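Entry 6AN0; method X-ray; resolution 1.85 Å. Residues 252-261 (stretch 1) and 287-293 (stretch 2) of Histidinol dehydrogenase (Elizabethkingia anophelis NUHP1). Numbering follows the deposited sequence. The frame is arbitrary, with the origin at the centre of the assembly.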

# COMPACT_ATOMS: atom_id res chain seq x y z
N ASN A 252 -8.00 -34.52 -9.99
CA ASN A 252 -7.09 -35.63 -10.22
C ASN A 252 -6.22 -35.78 -8.99
O ASN A 252 -5.37 -34.91 -8.73
N PRO A 253 -6.38 -36.84 -8.19
CA PRO A 253 -5.59 -36.96 -6.96
C PRO A 253 -4.08 -36.93 -7.19
O PRO A 253 -3.35 -36.42 -6.33
N GLU A 254 -3.59 -37.47 -8.31
CA GLU A 254 -2.16 -37.36 -8.60
C GLU A 254 -1.74 -35.90 -8.76
O GLU A 254 -0.68 -35.50 -8.27
N PHE A 255 -2.57 -35.11 -9.45
CA PHE A 255 -2.25 -33.69 -9.64
C PHE A 255 -2.30 -32.94 -8.31
O PHE A 255 -1.42 -32.13 -8.01
N VAL A 256 -3.35 -33.19 -7.52
CA VAL A 256 -3.51 -32.47 -6.25
C VAL A 256 -2.35 -32.77 -5.31
O VAL A 256 -1.79 -31.87 -4.68
N ALA A 257 -1.97 -34.04 -5.20
CA ALA A 257 -0.83 -34.39 -4.35
C ALA A 257 0.44 -33.68 -4.80
O ALA A 257 1.20 -33.15 -3.97
N ALA A 258 0.69 -33.63 -6.12
CA ALA A 258 1.88 -32.95 -6.62
C ALA A 258 1.84 -31.46 -6.31
O ALA A 258 2.87 -30.86 -5.98
N ASP A 259 0.66 -30.84 -6.40
CA ASP A 259 0.53 -29.42 -6.07
C ASP A 259 0.84 -29.16 -4.59
O ASP A 259 1.59 -28.24 -4.25
N LEU A 260 0.26 -29.97 -3.70
CA LEU A 260 0.56 -29.86 -2.28
C LEU A 260 2.06 -30.01 -2.03
O LEU A 260 2.65 -29.23 -1.26
N LEU A 261 2.68 -31.01 -2.64
CA LEU A 261 4.10 -31.24 -2.38
C LEU A 261 4.96 -30.14 -2.98
O LEU A 261 6.03 -29.84 -2.45
N MET A 287 -2.77 -40.88 -0.34
CA MET A 287 -1.96 -41.99 -0.84
C MET A 287 -0.96 -41.51 -1.87
O MET A 287 0.21 -41.92 -1.87
N GLN A 288 -1.40 -40.62 -2.77
CA GLN A 288 -0.49 -40.05 -3.76
C GLN A 288 0.59 -39.21 -3.09
O GLN A 288 1.75 -39.22 -3.52
N VAL A 289 0.23 -38.46 -2.05
CA VAL A 289 1.22 -37.66 -1.33
C VAL A 289 2.30 -38.56 -0.75
O VAL A 289 3.50 -38.29 -0.89
N GLU A 290 1.89 -39.66 -0.10
CA GLU A 290 2.86 -40.55 0.51
C GLU A 290 3.79 -41.15 -0.53
O GLU A 290 5.01 -41.19 -0.34
N ASN A 291 3.23 -41.61 -1.65
CA ASN A 291 4.05 -42.23 -2.70
C ASN A 291 4.98 -41.22 -3.35
O ASN A 291 6.16 -41.50 -3.56
N GLN A 292 4.46 -40.03 -3.69
CA GLN A 292 5.30 -39.02 -4.33
C GLN A 292 6.35 -38.46 -3.39
O GLN A 292 7.45 -38.12 -3.83
N LEU A 293 6.04 -38.37 -2.09
CA LEU A 293 7.00 -37.82 -1.13
C LEU A 293 8.31 -38.59 -1.15
O LEU A 293 9.38 -38.00 -1.01

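The most unusual feature of this helix pair is that a glutamine, Q292, serves as the knob: its side chain sits in the hole formed by E254, A257, A258 and L261. With chi1 m and chi2 t, Q292 reaches across to the first helix, where Q292 NE2 donates a hydrogen bond to E254 O at 3.1 Å. That carbonyl also accepts the helical bond from A258 N, so it serves two donors. Q292 NE2 donates a second hydrogen bond within its own helix, to Q288 OE1 at 3.1 Å, and thus both of its hydrogens are used in a buried setting. Glutamine suits this place because its amide is uncharged and carries two N-H groups, while its methylene stem can pack against apolar neighbours.

The helices approach to 8.4 Å between axes and cross at -58°. Alanine makes such closeness comfortable: A257 points toward the partner, and its CB lies 3.4 Å from Q288 CB and 3.6 Å from V289 CG2. At A258 both CA and CB meet Q292 OE1, at 3.3 and 3.4 Å. Q288, m at both chi1 and chi2, also points toward the first helix, and its OE1 lies 3.7 Å from E254 CG, a contact with the aliphatic part of the glutamate.

Farther along the first helix the contact becomes apolar. L261, m at chi1 and t at chi2, places CD1 3.5 Å from Q292 CB, while its CD2 lies 4.2 Å from V289 CG1 and 4.1 Å from L293 CD1. The branched leucine can therefore touch several neighbours at once. V289, chi1 t, also meets L260, whose CD1 is 4.2 Å from V289 CG2. At the start of the first helix, N252 OD1 caps by accepting from F255 N at 3.2 Å and, weakly, from E254 N at 2.9 Å.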

# COMPACT_ATOMS: atom_id res chain seq x y z
CB ASN A 252 -6.23 -35.38 -11.46
CG ASN A 252 -5.33 -36.55 -11.81
OD1 ASN A 252 -4.65 -37.11 -10.94
ND2 ASN A 252 -5.30 -36.92 -13.08
CB PRO A 253 -6.06 -38.30 -6.37
CG PRO A 253 -7.47 -38.42 -6.86
CD PRO A 253 -7.44 -37.86 -8.26
CB GLU A 254 -1.78 -38.14 -9.85
CG GLU A 254 -0.26 -38.14 -10.08
CD GLU A 254 0.15 -38.75 -11.41
OE1 GLU A 254 -0.58 -38.56 -12.41
OE2 GLU A 254 1.20 -39.41 -11.45
CB PHE A 255 -3.23 -33.03 -10.61
CG PHE A 255 -3.17 -33.54 -12.03
CD1 PHE A 255 -2.34 -34.58 -12.41
CD2 PHE A 255 -3.99 -32.94 -13.00
CE1 PHE A 255 -2.32 -35.02 -13.71
CE2 PHE A 255 -3.97 -33.38 -14.31
CZ PHE A 255 -3.14 -34.43 -14.67
CB VAL A 256 -4.87 -32.82 -5.61
CG1 VAL A 256 -4.96 -32.26 -4.20
CG2 VAL A 256 -6.02 -32.27 -6.47
CB ALA A 257 -0.61 -35.90 -4.37
CB ALA A 258 2.01 -33.18 -8.13
CB ASP A 259 -0.87 -28.92 -6.43
CG ASP A 259 -1.11 -28.93 -7.93
OD1 ASP A 259 -0.12 -28.84 -8.69
OD2 ASP A 259 -2.28 -29.01 -8.37
CB LEU A 260 -0.20 -30.92 -1.49
CG LEU A 260 -1.72 -30.85 -1.50
CD1 LEU A 260 -2.28 -32.05 -0.76
CD2 LEU A 260 -2.19 -29.53 -0.86
CB LEU A 261 4.51 -32.61 -2.90
CG LEU A 261 3.97 -33.76 -2.05
CD1 LEU A 261 4.19 -35.10 -2.71
CD2 LEU A 261 4.62 -33.74 -0.67
CB MET A 287 -2.87 -43.07 -1.44
CG MET A 287 -3.74 -43.81 -0.43
SD MET A 287 -4.91 -44.94 -1.21
CE MET A 287 -3.80 -45.97 -2.17
CB GLN A 288 -1.28 -39.21 -4.77
CG GLN A 288 -2.01 -40.02 -5.84
CD GLN A 288 -1.09 -40.57 -6.91
OE1 GLN A 288 0.08 -40.17 -7.01
NE2 GLN A 288 -1.60 -41.48 -7.72
CB VAL A 289 0.55 -36.83 -0.22
CG1 VAL A 289 1.61 -36.27 0.75
CG2 VAL A 289 -0.29 -35.71 -0.81
CB GLU A 290 2.14 -41.67 1.29
CG GLU A 290 1.41 -41.20 2.54
CD GLU A 290 2.27 -40.30 3.42
OE1 GLU A 290 1.87 -39.14 3.66
OE2 GLU A 290 3.35 -40.74 3.86
CB ASN A 291 3.16 -42.90 -3.74
CG ASN A 291 2.52 -44.17 -3.23
OD1 ASN A 291 2.95 -44.72 -2.21
ND2 ASN A 291 1.51 -44.65 -3.94
CB GLN A 292 4.43 -37.88 -4.87
CG GLN A 292 3.55 -38.28 -6.03
CD GLN A 292 2.75 -37.11 -6.58
OE1 GLN A 292 3.24 -35.98 -6.59
NE2 GLN A 292 1.52 -37.37 -7.02
CB LEU A 293 6.39 -37.82 0.27
CG LEU A 293 7.26 -37.28 1.41
CD1 LEU A 293 7.66 -35.85 1.13
CD2 LEU A 293 6.53 -37.38 2.73